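Putative epoxide hydrolase protein (Klebsiella pneumoniae subsp. pneumoniae, PDB 5BOV) is a putative hydrolase of the alpha/beta hydrolase fold, named for epoxide hydrolases and possibly acting on monoacylglycerols, with its true substrate not established. Local coordinates at residues N82-P85 and S86-A89; S215-R218 and W219-G222. All coordinates share one frame; numbering follows the deposited sequence.

Contact 1 of 2, residues N82-P85 and S86-A89; sequences NGQP and SAMA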
loop_
_atom_site.group_PDB
_atom_site.type_symbol
_atom_site.label_atom_id
_atom_site.label_comp_id
_atom_site.label_asym_id
_atom_site.label_seq_id
_atom_site.Cartn_x
_atom_site.Cartn_y
_atom_site.Cartn_z
ATOM N N ASN A 82 -8.454 12.195 -5.146
ATOM C CA ASN A 82 -7.883 12.517 -3.835
ATOM C C ASN A 82 -7.027 11.360 -3.344
ATOM O O ASN A 82 -7.537 10.236 -3.165
ATOM C CB ASN A 82 -9.052 12.822 -2.896
ATOM C CG ASN A 82 -8.626 13.120 -1.452
ATOM O OD1 ASN A 82 -7.452 13.302 -1.136
ATOM N ND2 ASN A 82 -9.603 13.154 -0.592
ATOM N N GLY A 83 -5.733 11.665 -3.095
ATOM C CA GLY A 83 -4.795 10.701 -2.504
ATOM C C GLY A 83 -4.546 10.804 -1.008
ATOM O O GLY A 83 -3.593 10.186 -0.487
ATOM N N GLN A 84 -5.459 11.403 -0.245
ATOM C CA GLN A 84 -5.190 11.480 1.207
ATOM C C GLN A 84 -5.337 10.095 1.860
ATOM O O GLN A 84 -6.078 9.215 1.337
ATOM C CB GLN A 84 -6.163 12.439 1.891
ATOM C CG GLN A 84 -7.578 11.981 2.070
ATOM C CD GLN A 84 -8.428 13.058 2.714
ATOM O OE1 GLN A 84 -9.212 13.776 2.039
ATOM N NE2 GLN A 84 -8.298 13.188 4.042
ATOM N N PRO A 85 -4.665 9.861 2.960
ATOM C CA PRO A 85 -4.539 8.486 3.443
ATOM C C PRO A 85 -5.848 7.818 3.792
ATOM O O PRO A 85 -6.064 6.618 3.443
ATOM C CB PRO A 85 -3.620 8.610 4.676
ATOM C CG PRO A 85 -2.786 9.843 4.402
ATOM C CD PRO A 85 -3.760 10.759 3.706
ATOM N N SER A 86 -6.764 8.504 4.487
ATOM C CA SER A 86 -7.946 7.832 4.920
ATOM C C SER A 86 -8.908 7.490 3.771
ATOM O O SER A 86 -9.779 6.621 3.918
ATOM C CB SER A 86 -8.683 8.594 6.027
ATOM O OG SER A 86 -9.090 9.889 5.540
ATOM N N ALA A 87 -8.759 8.153 2.623
ATOM C CA ALA A 87 -9.604 7.862 1.459
ATOM C C ALA A 87 -9.335 6.442 0.972
ATOM O O ALA A 87 -10.275 5.696 0.668
ATOM C CB ALA A 87 -9.408 8.897 0.363
HETATM N N MSE A 88 -8.068 6.026 0.948
HETATM C CA MSE A 88 -7.729 4.695 0.533
HETATM C C MSE A 88 -8.173 3.671 1.542
HETATM O O MSE A 88 -8.622 2.589 1.147
HETATM C CB MSE A 88 -6.227 4.564 0.262
HETATM C CG MSE A 88 -5.845 5.560 -0.851
HETATM SE SE MSE A 88 -3.957 5.324 -1.278
HETATM C CE MSE A 88 -3.673 7.119 -2.073
ATOM N N ALA A 89 -8.051 3.967 2.842
ATOM C CA ALA A 89 -8.564 3.077 3.865
ATOM C C ALA A 89 -10.080 2.881 3.713
ATOM O O ALA A 89 -10.589 1.740 3.747
ATOM C CB ALA A 89 -8.211 3.605 5.241
#
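Q84 sits at the N-cap of helix 85-98, and its carbonyl O takes the first hydrogen bond of the helix from A87 N, at 3.2 Å. The bond is bent to 137°, and the N-H comes from well above the carbonyl plane. The methyl CB of A87 packs against the same oxygen, 3.5 Å from Q84 O. Before the cap, N82 folds back on Q84: N82 OD1 accepts from Q84 N at 2.9 Å, an Asx turn, while N82 ND2 meets Q84 OE1 at 2.7 Å in a nearly straight bond on an in-plane lone pair. With OD1 and ND2 both bonded, the rotation of the N82 side-chain amide is fixed. E227 adds a second partner to each of ND2 and OE1.

Farther along, the grip slackens. P85 O receives both M88 N and A89 N, but the two bonds are weak. The extended chain of selenomethionine M88 carries its CE back alongside the loop, to 3.5 Å from G83 O, a plain van der Waals touch. No side of this turn faces solvent. S86 OG and Q84 NE2 both bond E234 of helix 231-238, M88 lies on W111 and T115 of helix 111-122, and W219 of helix 209-220 lies against Q84.

Contact 2 of 2, residues S215-R218 and W219-G222; sequences SNYR and WRLG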
loop_
_atom_site.group_PDB
_atom_site.type_symbol
_atom_site.label_atom_id
_atom_site.label_comp_id
_atom_site.label_asym_id
_atom_site.label_seq_id
_atom_site.Cartn_x
_atom_site.Cartn_y
_atom_site.Cartn_z
ATOM N N SER A 215 -1.582 14.263 -5.600
ATOM C CA SER A 215 -2.434 14.509 -4.455
ATOM C C SER A 215 -1.876 13.831 -3.183
ATOM O O SER A 215 -1.845 14.438 -2.099
ATOM C CB SER A 215 -3.865 14.059 -4.687
ATOM O OG SER A 215 -4.674 14.209 -3.518
ATOM N N ASN A 216 -1.533 12.552 -3.275
ATOM C CA ASN A 216 -0.950 11.836 -2.132
ATOM C C ASN A 216 0.209 12.610 -1.493
ATOM O O ASN A 216 0.211 12.804 -0.265
ATOM C CB ASN A 216 -0.509 10.419 -2.548
ATOM C CG ASN A 216 0.156 9.671 -1.425
ATOM O OD1 ASN A 216 -0.486 8.936 -0.680
ATOM N ND2 ASN A 216 1.473 9.821 -1.306
ATOM N N TYR A 217 1.163 13.043 -2.335
ATOM C CA TYR A 217 2.368 13.706 -1.836
ATOM C C TYR A 217 2.139 15.195 -1.438
ATOM O O TYR A 217 2.682 15.634 -0.413
ATOM C CB TYR A 217 3.559 13.486 -2.776
ATOM C CG TYR A 217 3.959 12.066 -2.735
ATOM C CD1 TYR A 217 4.534 11.500 -1.591
ATOM C CD2 TYR A 217 3.644 11.191 -3.763
ATOM C CE1 TYR A 217 4.805 10.126 -1.502
ATOM C CE2 TYR A 217 3.983 9.849 -3.684
ATOM C CZ TYR A 217 4.538 9.327 -2.546
ATOM O OH TYR A 217 4.754 7.956 -2.459
ATOM N N ARG A 218 1.212 15.870 -2.118
ATOM C CA ARG A 218 0.857 17.206 -1.682
ATOM C C ARG A 218 0.112 17.146 -0.355
ATOM O O ARG A 218 0.376 17.975 0.559
ATOM C CB ARG A 218 0.095 17.964 -2.736
ATOM C CG ARG A 218 1.005 18.333 -3.883
ATOM C CD ARG A 218 0.245 19.045 -4.984
ATOM N NE ARG A 218 1.198 19.225 -6.106
ATOM C CZ ARG A 218 0.913 19.847 -7.225
ATOM N NH1 ARG A 218 -0.314 20.359 -7.394
ATOM N NH2 ARG A 218 1.832 19.912 -8.208
ATOM N N TRP A 219 -0.804 16.193 -0.179
ATOM C CA TRP A 219 -1.472 16.098 1.106
ATOM C C TRP A 219 -0.483 15.843 2.234
ATOM O O TRP A 219 -0.550 16.461 3.270
ATOM C CB TRP A 219 -2.581 15.002 1.111
ATOM C CG TRP A 219 -3.419 15.000 2.393
ATOM C CD1 TRP A 219 -4.634 15.574 2.563
ATOM C CD2 TRP A 219 -3.107 14.368 3.630
ATOM N NE1 TRP A 219 -5.075 15.397 3.826
ATOM C CE2 TRP A 219 -4.158 14.641 4.507
ATOM C CE3 TRP A 219 -2.024 13.651 4.095
ATOM C CZ2 TRP A 219 -4.193 14.170 5.778
ATOM C CZ3 TRP A 219 -2.057 13.168 5.357
ATOM C CH2 TRP A 219 -3.123 13.427 6.201
ATOM N N ARG A 220 0.490 14.964 1.989
ATOM C CA ARG A 220 1.414 14.548 3.005
ATOM C C ARG A 220 2.242 15.738 3.522
ATOM O O ARG A 220 2.582 15.770 4.688
ATOM C CB ARG A 220 2.350 13.519 2.403
ATOM C CG ARG A 220 3.307 12.901 3.355
ATOM C CD ARG A 220 4.105 11.830 2.597
ATOM N NE ARG A 220 5.328 11.544 3.352
ATOM C CZ ARG A 220 5.384 10.795 4.427
ATOM N NH1 ARG A 220 4.287 10.188 4.898
ATOM N NH2 ARG A 220 6.552 10.641 5.033
ATOM N N LEU A 221 2.519 16.693 2.622
ATOM C CA LEU A 221 3.293 17.884 2.917
ATOM C C LEU A 221 2.446 19.043 3.454
ATOM O O LEU A 221 2.977 20.134 3.707
ATOM C CB LEU A 221 4.063 18.306 1.684
ATOM C CG LEU A 221 5.171 17.352 1.210
ATOM C CD1 LEU A 221 5.673 17.771 -0.132
ATOM C CD2 LEU A 221 6.274 17.297 2.244
ATOM N N GLY A 222 1.161 18.829 3.614
ATOM C CA GLY A 222 0.274 19.856 4.107
ATOM C C GLY A 222 -0.097 20.866 3.047
ATOM O O GLY A 222 -0.534 21.950 3.395
#
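L221 N is shared by two carbonyls of the turn before it: Y217 O at 3.2 Å, in the ordinary helical bond, and R218 O, in a weak and more bent one. Two regular bonds precede it, W219 N to S215 O being the shorter at 2.8 Å and nearly straight at 166°. L221 CG settles 3.4 Å from Y217 O, beside the carbonyl that its own N-H uses. The extended R220 chain runs past the Y217 ring, its CD coming obliquely to 4.2 Å from Y217 CD1.

With CG anti to the backbone N (chi1 177°), N216 lays its amide over one face of that ring, ND2 3.2 Å above the plane and over its centre, and OD1 bonds R114. The Y217 hydroxyl is held by W111 NE1 and the ring packs edge-to-face with W40, beside the probable nucleophile elbow.

G222, with a positive phi of 78° that suits glycine, is the first residue to leave helical backbone angles. G222 N to W219 O, 2.9 Å, is one of the two bonds back into the last turn that mark a Schellman motif, in a helix consistent with the helical cap of epoxide-hydrolase-like members.

From the N terminus, the chain runs through strand 59-74 into the loop that contact 1 turns into helix 85-98, a helix of the core fold. Contact 1 is complete long before contact 2 begins: after strand 127-133 comes a series of helices, and contact 2 closes the last turn of one, helix 209-220. Neither contact encloses or crosses the other, and each is a local turn. In space they meet, the centres of contacts 1 and 2 lying about 11 Å apart. G83 N probably bonds S215 OG at 2.8 Å, and S215 OG also bonds E224; W219 CZ3 comes to 3.4 Å from P85 CD. Together they join a core helix to what is probably a cap helix.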